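Local coordinates for ABC transporter, substrate binding protein (PDB 3C9H) that binds a magnesium ion and probably captures a solute in the periplasm for uptake by an ABC transporter, at residues P45-G53 / E288-L297; Q192-K203 / L344-S354. All coordinates share one frame; numbering follows the deposited sequence.

Interaction 1: P45-G53 / E288-L297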
loop_
_atom_site.group_PDB
_atom_site.type_symbol
_atom_site.label_atom_id
_atom_site.label_comp_id
_atom_site.label_asym_id
_atom_site.label_seq_id
_atom_site.Cartn_x
_atom_site.Cartn_y
_atom_site.Cartn_z
ATOM N N PRO A 45 -3.496 -6.450 12.157
ATOM C CA PRO A 45 -3.220 -7.886 12.326
ATOM C C PRO A 45 -2.057 -8.398 11.512
ATOM O O PRO A 45 -1.353 -9.282 11.971
ATOM C CB PRO A 45 -4.549 -8.557 11.963
ATOM C CG PRO A 45 -5.574 -7.474 12.143
ATOM C CD PRO A 45 -4.875 -6.223 11.684
ATOM N N LEU A 46 -1.812 -7.819 10.337
ATOM C CA LEU A 46 -0.629 -8.178 9.560
ATOM C C LEU A 46 0.654 -7.550 10.139
ATOM O O LEU A 46 1.772 -8.075 9.968
ATOM C CB LEU A 46 -0.849 -7.750 8.101
ATOM C CG LEU A 46 -0.442 -8.621 6.918
ATOM C CD1 LEU A 46 -0.626 -10.125 7.126
ATOM C CD2 LEU A 46 -1.203 -8.102 5.686
ATOM N N ALA A 47 0.509 -6.422 10.830
ATOM C CA ALA A 47 1.631 -5.727 11.440
ATOM C C ALA A 47 2.153 -6.425 12.716
ATOM O O ALA A 47 3.306 -6.247 13.098
ATOM C CB ALA A 47 1.255 -4.269 11.728
ATOM N N THR A 48 1.309 -7.238 13.345
ATOM C CA THR A 48 1.594 -7.779 14.664
ATOM C C THR A 48 2.894 -8.573 14.740
ATOM O O THR A 48 3.646 -8.363 15.665
ATOM C CB THR A 48 0.332 -8.537 15.218
ATOM O OG1 THR A 48 -0.705 -7.560 15.402
ATOM C CG2 THR A 48 0.613 -9.225 16.561
ATOM N N PRO A 49 3.185 -9.453 13.763
ATOM C CA PRO A 49 4.479 -10.169 13.743
ATOM C C PRO A 49 5.725 -9.247 13.646
ATOM O O PRO A 49 6.792 -9.565 14.201
ATOM C CB PRO A 49 4.360 -11.064 12.503
ATOM C CG PRO A 49 2.901 -11.311 12.350
ATOM C CD PRO A 49 2.309 -9.927 12.677
ATOM N N MET A 50 5.589 -8.125 12.956
ATOM C CA MET A 50 6.672 -7.129 12.921
ATOM C C MET A 50 6.837 -6.469 14.284
ATOM O O MET A 50 7.973 -6.334 14.788
ATOM C CB MET A 50 6.452 -6.087 11.830
ATOM C CG MET A 50 6.513 -6.637 10.413
ATOM S SD MET A 50 8.065 -7.421 9.871
ATOM C CE MET A 50 9.053 -5.936 9.689
ATOM N N ILE A 51 5.713 -6.083 14.884
ATOM C CA ILE A 51 5.731 -5.503 16.218
ATOM C C ILE A 51 6.345 -6.493 17.235
ATOM O O ILE A 51 7.193 -6.124 18.037
ATOM C CB ILE A 51 4.323 -5.033 16.637
ATOM C CG1 ILE A 51 3.861 -3.868 15.741
ATOM C CG2 ILE A 51 4.321 -4.579 18.074
ATOM C CD1 ILE A 51 2.358 -3.641 15.666
ATOM N N GLU A 52 5.910 -7.747 17.191
ATOM C CA GLU A 52 6.442 -8.769 18.101
ATOM C C GLU A 52 7.942 -8.969 17.898
ATOM O O GLU A 52 8.685 -9.073 18.870
ATOM C CB GLU A 52 5.689 -10.082 17.923
ATOM C CG GLU A 52 4.261 -9.994 18.473
ATOM C CD GLU A 52 3.371 -11.187 18.109
ATOM O OE1 GLU A 52 3.776 -12.027 17.257
ATOM O OE2 GLU A 52 2.239 -11.244 18.659
ATOM N N GLY A 53 8.391 -9.010 16.647
ATOM C CA GLY A 53 9.815 -9.175 16.345
ATOM C C GLY A 53 10.656 -8.031 16.884
ATOM O O GLY A 53 11.698 -8.237 17.514
ATOM N N GLU A 288 16.285 -9.738 9.484
ATOM C CA GLU A 288 15.237 -10.336 10.315
ATOM C C GLU A 288 13.852 -9.777 9.989
ATOM O O GLU A 288 12.924 -10.530 9.743
ATOM C CB GLU A 288 15.515 -10.155 11.826
ATOM C CG GLU A 288 14.554 -10.986 12.734
ATOM C CD GLU A 288 14.533 -10.571 14.228
ATOM O OE1 GLU A 288 15.535 -9.999 14.740
ATOM O OE2 GLU A 288 13.493 -10.833 14.898
ATOM N N GLY A 289 13.721 -8.455 10.005
ATOM C CA GLY A 289 12.448 -7.816 9.763
ATOM C C GLY A 289 11.923 -8.087 8.361
ATOM O O GLY A 289 10.763 -8.446 8.178
ATOM N N GLN A 290 12.801 -7.939 7.377
ATOM C CA GLN A 290 12.446 -8.202 5.980
ATOM C C GLN A 290 12.099 -9.669 5.710
ATOM O O GLN A 290 11.285 -9.957 4.831
ATOM C CB GLN A 290 13.577 -7.728 5.056
ATOM C CG GLN A 290 13.755 -6.201 5.028
ATOM C CD GLN A 290 12.906 -5.477 3.987
ATOM O OE1 GLN A 290 12.206 -4.502 4.315
ATOM N NE2 GLN A 290 12.948 -5.942 2.744
ATOM N N THR A 291 12.703 -10.593 6.466
ATOM C CA THR A 291 12.364 -12.022 6.351
ATOM C C THR A 291 10.961 -12.329 6.922
ATOM O O THR A 291 10.227 -13.150 6.367
ATOM C CB THR A 291 13.447 -12.933 6.986
ATOM O OG1 THR A 291 14.703 -12.675 6.370
ATOM C CG2 THR A 291 13.118 -14.421 6.793
ATOM N N ILE A 292 10.587 -11.660 8.009
ATOM C CA ILE A 292 9.219 -11.771 8.561
ATOM C C ILE A 292 8.188 -11.317 7.542
ATOM O O ILE A 292 7.204 -12.021 7.295
ATOM C CB ILE A 292 9.034 -10.992 9.888
ATOM C CG1 ILE A 292 9.912 -11.596 10.996
ATOM C CG2 ILE A 292 7.546 -10.983 10.302
ATOM C CD1 ILE A 292 10.119 -10.661 12.232
ATOM N N MET A 293 8.404 -10.161 6.929
ATOM C CA MET A 293 7.530 -9.690 5.824
ATOM C C MET A 293 7.375 -10.733 4.693
ATOM O O MET A 293 6.269 -11.157 4.334
ATOM C CB MET A 293 8.136 -8.458 5.161
ATOM C CG MET A 293 7.906 -7.118 5.803
ATOM S SD MET A 293 8.925 -5.888 4.889
ATOM C CE MET A 293 8.996 -4.609 6.133
ATOM N N ALA A 294 8.507 -11.133 4.134
ATOM C CA ALA A 294 8.537 -12.060 3.017
ATOM C C ALA A 294 7.932 -13.422 3.354
ATOM O O ALA A 294 7.197 -13.991 2.551
ATOM C CB ALA A 294 9.962 -12.245 2.532
ATOM N N ARG A 295 8.272 -13.948 4.527
ATOM C CA ARG A 295 7.950 -15.334 4.865
ATOM C C ARG A 295 6.671 -15.479 5.654
ATOM O O ARG A 295 6.056 -16.560 5.628
ATOM C CB ARG A 295 9.089 -15.977 5.643
ATOM C CG ARG A 295 10.423 -15.836 4.969
ATOM C CD ARG A 295 10.825 -17.003 4.076
ATOM N NE ARG A 295 12.280 -16.968 3.874
ATOM C CZ ARG A 295 12.930 -16.122 3.065
ATOM N NH1 ARG A 295 12.274 -15.238 2.306
ATOM N NH2 ARG A 295 14.260 -16.181 2.993
ATOM N N GLN A 296 6.268 -14.423 6.358
ATOM C CA GLN A 296 5.075 -14.490 7.197
ATOM C C GLN A 296 3.911 -13.690 6.661
ATOM O O GLN A 296 2.775 -14.171 6.724
ATOM C CB GLN A 296 5.376 -14.078 8.636
ATOM C CG GLN A 296 6.193 -15.121 9.372
ATOM C CD GLN A 296 6.461 -14.759 10.829
ATOM O OE1 GLN A 296 5.563 -14.348 11.563
ATOM N NE2 GLN A 296 7.707 -14.936 11.255
ATOM N N LEU A 297 4.166 -12.495 6.124
ATOM C CA LEU A 297 3.085 -11.568 5.795
ATOM C C LEU A 297 2.754 -11.513 4.307
ATOM O O LEU A 297 1.923 -10.702 3.894
ATOM C CB LEU A 297 3.428 -10.144 6.297
ATOM C CG LEU A 297 4.079 -9.964 7.677
ATOM C CD1 LEU A 297 4.244 -8.485 8.012
ATOM C CD2 LEU A 297 3.280 -10.690 8.744
#

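Interaction 2: Q192-K203 / L344-S354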
loop_
_atom_site.group_PDB
_atom_site.type_symbol
_atom_site.label_atom_id
_atom_site.label_comp_id
_atom_site.label_asym_id
_atom_site.label_seq_id
_atom_site.Cartn_x
_atom_site.Cartn_y
_atom_site.Cartn_z
ATOM N N GLN A 192 -2.861 5.716 -15.277
ATOM C CA GLN A 192 -2.875 6.789 -16.270
ATOM C C GLN A 192 -1.551 6.928 -17.040
ATOM O O GLN A 192 -1.575 7.233 -18.231
ATOM C CB GLN A 192 -3.225 8.117 -15.612
ATOM C CG GLN A 192 -3.730 9.144 -16.636
ATOM C CD GLN A 192 -3.970 10.498 -16.035
ATOM O OE1 GLN A 192 -3.222 10.931 -15.162
ATOM N NE2 GLN A 192 -5.026 11.181 -16.491
ATOM N N GLU A 193 -0.415 6.698 -16.372
ATOM C CA GLU A 193 0.916 6.759 -17.026
ATOM C C GLU A 193 1.259 5.534 -17.904
ATOM O O GLU A 193 2.034 5.659 -18.849
ATOM C CB GLU A 193 2.035 7.011 -15.985
ATOM C CG GLU A 193 2.272 8.501 -15.704
ATOM C CD GLU A 193 2.944 8.810 -14.341
ATOM O OE1 GLU A 193 3.599 7.905 -13.762
ATOM O OE2 GLU A 193 2.813 9.978 -13.856
ATOM N N GLN A 194 0.708 4.355 -17.599
ATOM C CA GLN A 194 0.905 3.174 -18.468
ATOM C C GLN A 194 -0.086 3.194 -19.593
ATOM O O GLN A 194 0.263 3.189 -20.762
ATOM C CB GLN A 194 0.655 1.846 -17.739
ATOM C CG GLN A 194 1.234 1.738 -16.396
ATOM C CD GLN A 194 2.660 2.137 -16.386
ATOM O OE1 GLN A 194 3.441 1.702 -17.238
ATOM N NE2 GLN A 194 3.028 2.980 -15.426
ATOM N N PHE A 195 -1.344 3.232 -19.180
ATOM C CA PHE A 195 -2.490 2.848 -19.969
ATOM C C PHE A 195 -3.153 4.141 -20.394
ATOM O O PHE A 195 -3.784 4.825 -19.577
ATOM C CB PHE A 195 -3.431 2.019 -19.075
ATOM C CG PHE A 195 -4.121 0.880 -19.764
ATOM C CD1 PHE A 195 -5.511 0.792 -19.754
ATOM C CD2 PHE A 195 -3.387 -0.135 -20.383
ATOM C CE1 PHE A 195 -6.161 -0.264 -20.362
ATOM C CE2 PHE A 195 -4.028 -1.214 -20.989
ATOM C CZ PHE A 195 -5.422 -1.271 -20.985
ATOM N N GLY A 196 -2.988 4.489 -21.672
ATOM C CA GLY A 196 -3.567 5.715 -22.209
ATOM C C GLY A 196 -5.071 5.692 -22.032
ATOM O O GLY A 196 -5.663 6.652 -21.510
ATOM N N ASP A 197 -5.676 4.570 -22.431
ATOM C CA ASP A 197 -7.124 4.376 -22.340
ATOM C C ASP A 197 -7.579 3.731 -21.012
ATOM O O ASP A 197 -8.466 2.860 -20.998
ATOM C CB ASP A 197 -7.607 3.545 -23.536
ATOM C CG ASP A 197 -9.095 3.692 -23.791
ATOM O OD1 ASP A 197 -9.649 4.760 -23.458
ATOM O OD2 ASP A 197 -9.717 2.742 -24.321
ATOM N N ILE A 198 -6.995 4.167 -19.893
ATOM C CA ILE A 198 -7.508 3.764 -18.585
ATOM C C ILE A 198 -8.928 4.272 -18.388
ATOM O O ILE A 198 -9.712 3.681 -17.641
ATOM C CB ILE A 198 -6.608 4.267 -17.394
ATOM C CG1 ILE A 198 -7.063 3.647 -16.064
ATOM C CG2 ILE A 198 -6.635 5.777 -17.276
ATOM C CD1 ILE A 198 -7.122 2.131 -16.058
ATOM N N TRP A 199 -9.264 5.371 -19.059
ATOM C CA TRP A 199 -10.571 5.993 -18.869
ATOM C C TRP A 199 -11.715 5.133 -19.405
ATOM O O TRP A 199 -12.806 5.143 -18.849
ATOM C CB TRP A 199 -10.576 7.412 -19.460
ATOM C CG TRP A 199 -9.512 8.215 -18.803
ATOM C CD1 TRP A 199 -8.303 8.573 -19.320
ATOM C CD2 TRP A 199 -9.528 8.672 -17.458
ATOM N NE1 TRP A 199 -7.579 9.264 -18.383
ATOM C CE2 TRP A 199 -8.310 9.339 -17.228
ATOM C CE3 TRP A 199 -10.462 8.591 -16.420
ATOM C CZ2 TRP A 199 -7.999 9.920 -16.005
ATOM C CZ3 TRP A 199 -10.159 9.172 -15.215
ATOM C CH2 TRP A 199 -8.932 9.829 -15.015
ATOM N N SER A 200 -11.452 4.359 -20.450
ATOM C CA SER A 200 -12.433 3.364 -20.897
ATOM C C SER A 200 -12.711 2.335 -19.786
ATOM O O SER A 200 -13.867 1.926 -19.586
ATOM C CB SER A 200 -11.983 2.677 -22.193
ATOM O OG SER A 200 -10.780 1.945 -21.996
ATOM N N VAL A 201 -11.662 1.935 -19.064
ATOM C CA VAL A 201 -11.826 1.045 -17.909
ATOM C C VAL A 201 -12.664 1.714 -16.810
ATOM O O VAL A 201 -13.619 1.127 -16.327
ATOM C CB VAL A 201 -10.466 0.572 -17.313
ATOM C CG1 VAL A 201 -10.687 -0.345 -16.079
ATOM C CG2 VAL A 201 -9.618 -0.143 -18.381
ATOM N N ILE A 202 -12.318 2.947 -16.441
ATOM C CA ILE A 202 -13.054 3.667 -15.395
ATOM C C ILE A 202 -14.521 3.846 -15.795
ATOM O O ILE A 202 -15.438 3.600 -15.004
ATOM C CB ILE A 202 -12.400 5.054 -15.077
ATOM C CG1 ILE A 202 -10.934 4.882 -14.673
ATOM C CG2 ILE A 202 -13.142 5.765 -13.953
ATOM C CD1 ILE A 202 -10.713 3.719 -13.708
ATOM N N LYS A 203 -14.742 4.247 -17.040
ATOM C CA LYS A 203 -16.109 4.391 -17.567
ATOM C C LYS A 203 -16.889 3.072 -17.502
ATOM O O LYS A 203 -17.990 3.041 -16.958
ATOM C CB LYS A 203 -16.083 4.946 -18.993
ATOM C CG LYS A 203 -15.680 6.427 -19.048
ATOM C CD LYS A 203 -15.335 6.887 -20.473
ATOM C CE LYS A 203 -14.874 8.375 -20.526
ATOM N NZ LYS A 203 -15.954 9.370 -20.111
ATOM N N LEU A 344 -7.099 15.185 -11.496
ATOM C CA LEU A 344 -7.272 13.765 -11.796
ATOM C C LEU A 344 -8.444 13.152 -11.027
ATOM O O LEU A 344 -9.136 12.279 -11.541
ATOM C CB LEU A 344 -5.993 12.998 -11.468
ATOM C CG LEU A 344 -6.033 11.486 -11.718
ATOM C CD1 LEU A 344 -6.235 11.193 -13.201
ATOM C CD2 LEU A 344 -4.761 10.843 -11.216
ATOM N N ILE A 345 -8.655 13.608 -9.801
ATOM C CA ILE A 345 -9.752 13.135 -8.978
ATOM C C ILE A 345 -11.122 13.578 -9.533
ATOM O O ILE A 345 -12.084 12.803 -9.531
ATOM C CB ILE A 345 -9.552 13.546 -7.486
ATOM C CG1 ILE A 345 -8.404 12.731 -6.866
ATOM C CG2 ILE A 345 -10.822 13.328 -6.694
ATOM C CD1 ILE A 345 -8.066 13.057 -5.380
ATOM N N GLU A 346 -11.220 14.805 -10.029
ATOM C CA GLU A 346 -12.492 15.241 -10.587
ATOM C C GLU A 346 -12.770 14.586 -11.956
ATOM O O GLU A 346 -13.914 14.284 -12.274
ATOM C CB GLU A 346 -12.624 16.779 -10.604
ATOM C CG GLU A 346 -11.687 17.563 -11.516
ATOM C CD GLU A 346 -11.998 19.082 -11.501
ATOM O OE1 GLU A 346 -13.133 19.468 -11.093
ATOM O OE2 GLU A 346 -11.113 19.886 -11.894
ATOM N N ARG A 347 -11.735 14.349 -12.747
ATOM C CA ARG A 347 -11.864 13.546 -13.972
ATOM C C ARG A 347 -12.354 12.091 -13.700
ATOM O O ARG A 347 -13.185 11.540 -14.421
ATOM C CB ARG A 347 -10.516 13.523 -14.683
ATOM C CG ARG A 347 -10.559 12.961 -16.083
ATOM C CD ARG A 347 -9.286 13.283 -16.863
ATOM N NE ARG A 347 -9.391 12.847 -18.260
ATOM C CZ ARG A 347 -8.364 12.565 -19.059
ATOM N NH1 ARG A 347 -7.111 12.643 -18.628
ATOM N NH2 ARG A 347 -8.597 12.178 -20.302
ATOM N N TRP A 348 -11.822 11.478 -12.651
ATOM C CA TRP A 348 -12.208 10.132 -12.260
ATOM C C TRP A 348 -13.683 10.076 -11.844
ATOM O O TRP A 348 -14.404 9.179 -12.254
ATOM C CB TRP A 348 -11.264 9.687 -11.150
ATOM C CG TRP A 348 -11.462 8.336 -10.584
ATOM C CD1 TRP A 348 -10.945 7.143 -11.053
ATOM C CD2 TRP A 348 -12.155 8.031 -9.390
ATOM N NE1 TRP A 348 -11.306 6.109 -10.208
ATOM C CE2 TRP A 348 -12.043 6.632 -9.178
ATOM C CE3 TRP A 348 -12.866 8.801 -8.466
ATOM C CZ2 TRP A 348 -12.626 5.999 -8.093
ATOM C CZ3 TRP A 348 -13.437 8.171 -7.399
ATOM C CH2 TRP A 348 -13.310 6.780 -7.212
ATOM N N ASN A 349 -14.136 11.053 -11.064
ATOM C CA ASN A 349 -15.558 11.166 -10.707
ATOM C C ASN A 349 -16.424 11.404 -11.933
ATOM O O ASN A 349 -17.534 10.917 -12.009
ATOM C CB ASN A 349 -15.790 12.313 -9.719
ATOM C CG ASN A 349 -15.301 11.995 -8.332
ATOM O OD1 ASN A 349 -14.560 12.783 -7.731
ATOM N ND2 ASN A 349 -15.695 10.835 -7.808
ATOM N N GLU A 350 -15.893 12.165 -12.881
ATOM C CA GLU A 350 -16.570 12.494 -14.136
ATOM C C GLU A 350 -16.760 11.246 -15.008
ATOM O O GLU A 350 -17.831 11.051 -15.573
ATOM C CB GLU A 350 -15.782 13.631 -14.833
ATOM C CG GLU A 350 -15.784 13.742 -16.360
ATOM C CD GLU A 350 -14.813 14.862 -16.860
ATOM O OE1 GLU A 350 -14.536 15.831 -16.101
ATOM O OE2 GLU A 350 -14.310 14.767 -18.003
ATOM N N ALA A 351 -15.744 10.386 -15.073
ATOM C CA ALA A 351 -15.823 9.116 -15.817
ATOM C C ALA A 351 -16.768 8.089 -15.190
ATOM O O ALA A 351 -17.469 7.385 -15.904
ATOM C CB ALA A 351 -14.428 8.500 -15.976
ATOM N N LEU A 352 -16.767 7.989 -13.864
ATOM C CA LEU A 352 -17.624 7.035 -13.153
ATOM C C LEU A 352 -19.106 7.376 -13.293
ATOM O O LEU A 352 -19.948 6.498 -13.140
ATOM C CB LEU A 352 -17.278 6.984 -11.663
ATOM C CG LEU A 352 -15.960 6.327 -11.239
ATOM C CD1 LEU A 352 -15.764 6.495 -9.758
ATOM C CD2 LEU A 352 -15.951 4.847 -11.611
ATOM N N ARG A 353 -19.403 8.648 -13.570
ATOM C CA ARG A 353 -20.779 9.150 -13.710
ATOM C C ARG A 353 -21.249 9.283 -15.161
ATOM O O ARG A 353 -22.442 9.189 -15.429
ATOM C CB ARG A 353 -20.922 10.474 -12.953
ATOM C CG ARG A 353 -20.913 10.245 -11.441
ATOM C CD ARG A 353 -20.479 11.457 -10.620
ATOM N NE ARG A 353 -19.798 11.062 -9.367
ATOM C CZ ARG A 353 -19.462 11.903 -8.380
ATOM N NH1 ARG A 353 -19.742 13.208 -8.463
ATOM N NH2 ARG A 353 -18.845 11.438 -7.291
ATOM N N SER A 354 -20.323 9.465 -16.099
ATOM C CA SER A 354 -20.676 9.568 -17.529
ATOM C C SER A 354 -21.347 8.291 -18.058
ATOM O O SER A 354 -21.140 7.188 -17.526
ATOM C CB SER A 354 -19.432 9.887 -18.373
ATOM O OG SER A 354 -18.504 8.809 -18.354
#

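Interaction 1: P45-G53 / E288-L297
Met50 threads its thioether between the backbone of Gly289 and the side chain of Ile292, and its course explains much of how helix 44-57 packs on helix 287-296. From CB the chain turns beside the backbone N (chi1 -66°), and further bends at chi2 and chi3 carry SD and CE to the carbonyl of Gly289. CG reaches Leu297 CD1 at 3.8 Å; SD then lies 3.6 Å from Ile292 CG2, and the same sulphur comes within 3.3 Å of Gly289 O. CE stays beside that carbonyl, 3.4 Å from Gly289 O, and touches Met293 CE at 3.8 Å, the two methionine chains running roughly perpendicular. Phe284, on helix 274-285, touches both methionines, so their meeting point is also walled by a third helix.

The two short segments run nearly antiparallel, at 151°, in the lobe of the periplasmic-binding-protein fold where Ser41 and Asp43 bind magnesium; Asp43 lies just ahead of helix 44-57. The helix is kinked near Pro49, whose ring carries the next layer of contact. Pro49 CG rests against Leu297 CD2 (3.7 Å), and Pro49 CB is flanked by Ile292 CG2 and by the amide oxygen of Gln296, at the more exposed margin.

Leu297 sits where helix 287-296 gives way to loop, and its two methyl groups divide the work: CD1 turns to Met50, CD2 to Pro49, while both approach the backbone oxygen of Leu46. The side chains of Leu46 and Leu297 lie alongside one another, pointing opposite ways, with Leu46 CD1 4.1 Å from Leu297 CB.

Interaction 2: Q192-K203 / L344-S354
Trp199 and Arg347 stack where the C-terminal helix 338-353 packs across helix 198-207 in the periplasmic-binding-protein fold, the short helical segments inclined at 53°. The arginine, extended from CG to NE, lies over one face of the indole. Its guanidinium is 26° from coplanar with the ring, and CZ stands 3.9 Å from the centroid of the five-membered ring in a cation-pi contact. Further back along the same chain, CG sits over the six-membered ring as a CH-pi contact, so aliphatic and charged parts share one aromatic surface. Ile198 CG2 rests on the opposite face, toward its rim. Trp199 NE1 and Arg347 NH1, brought close by the stack, are both donors and do not bond to each other.

Apolar contacts surround the indole and continue along the helices. Leu344 CD1 meets the ring's edge in its plane, 3.5 Å from Trp199 CH2, and also touches the amide of Gln192. At the same rim Trp199 CZ3 approaches Trp348 CA. One turn on, Ile202 places CG2, anti to the backbone N, among three partners: Ala351 CB at 3.6 Å, Leu352 CD2 and Trp348 CD1. The small Ala351 lets the backbones come close, its CA 5.0 Å from Lys203 CA. Met188 of helix 183-194 also touches Ile202.

Polar contact lies at the exposed end. Lys203 runs out with its CG near Ala351 CB, then bends at chi4 so that NZ donates to Ser354 OG at 3.1 Å; that hydroxyl in turn donates to Ala351 O, 33° out of the carbonyl plane.

In the fold
Interaction 1 and interaction 2 are two separate helix-helix packings on opposite sides of the chain's centre, their centres 36 Å apart and their nearest atoms about 23 Å apart. Along the sequence they alternate: 192-203 falls between the two segments of interaction 1, whereas 344-354 follows both. Interaction 1 is the one near the metal, with the side chain of Leu46 about 8 Å from the magnesium ion and about 5 Å from that of Asp43; Leu46 also touches Tyr238 and Asp241 on helix 236-245. Interaction 2 lies away from that site and binds the C-terminal helix to helices 183-194 and 198-207.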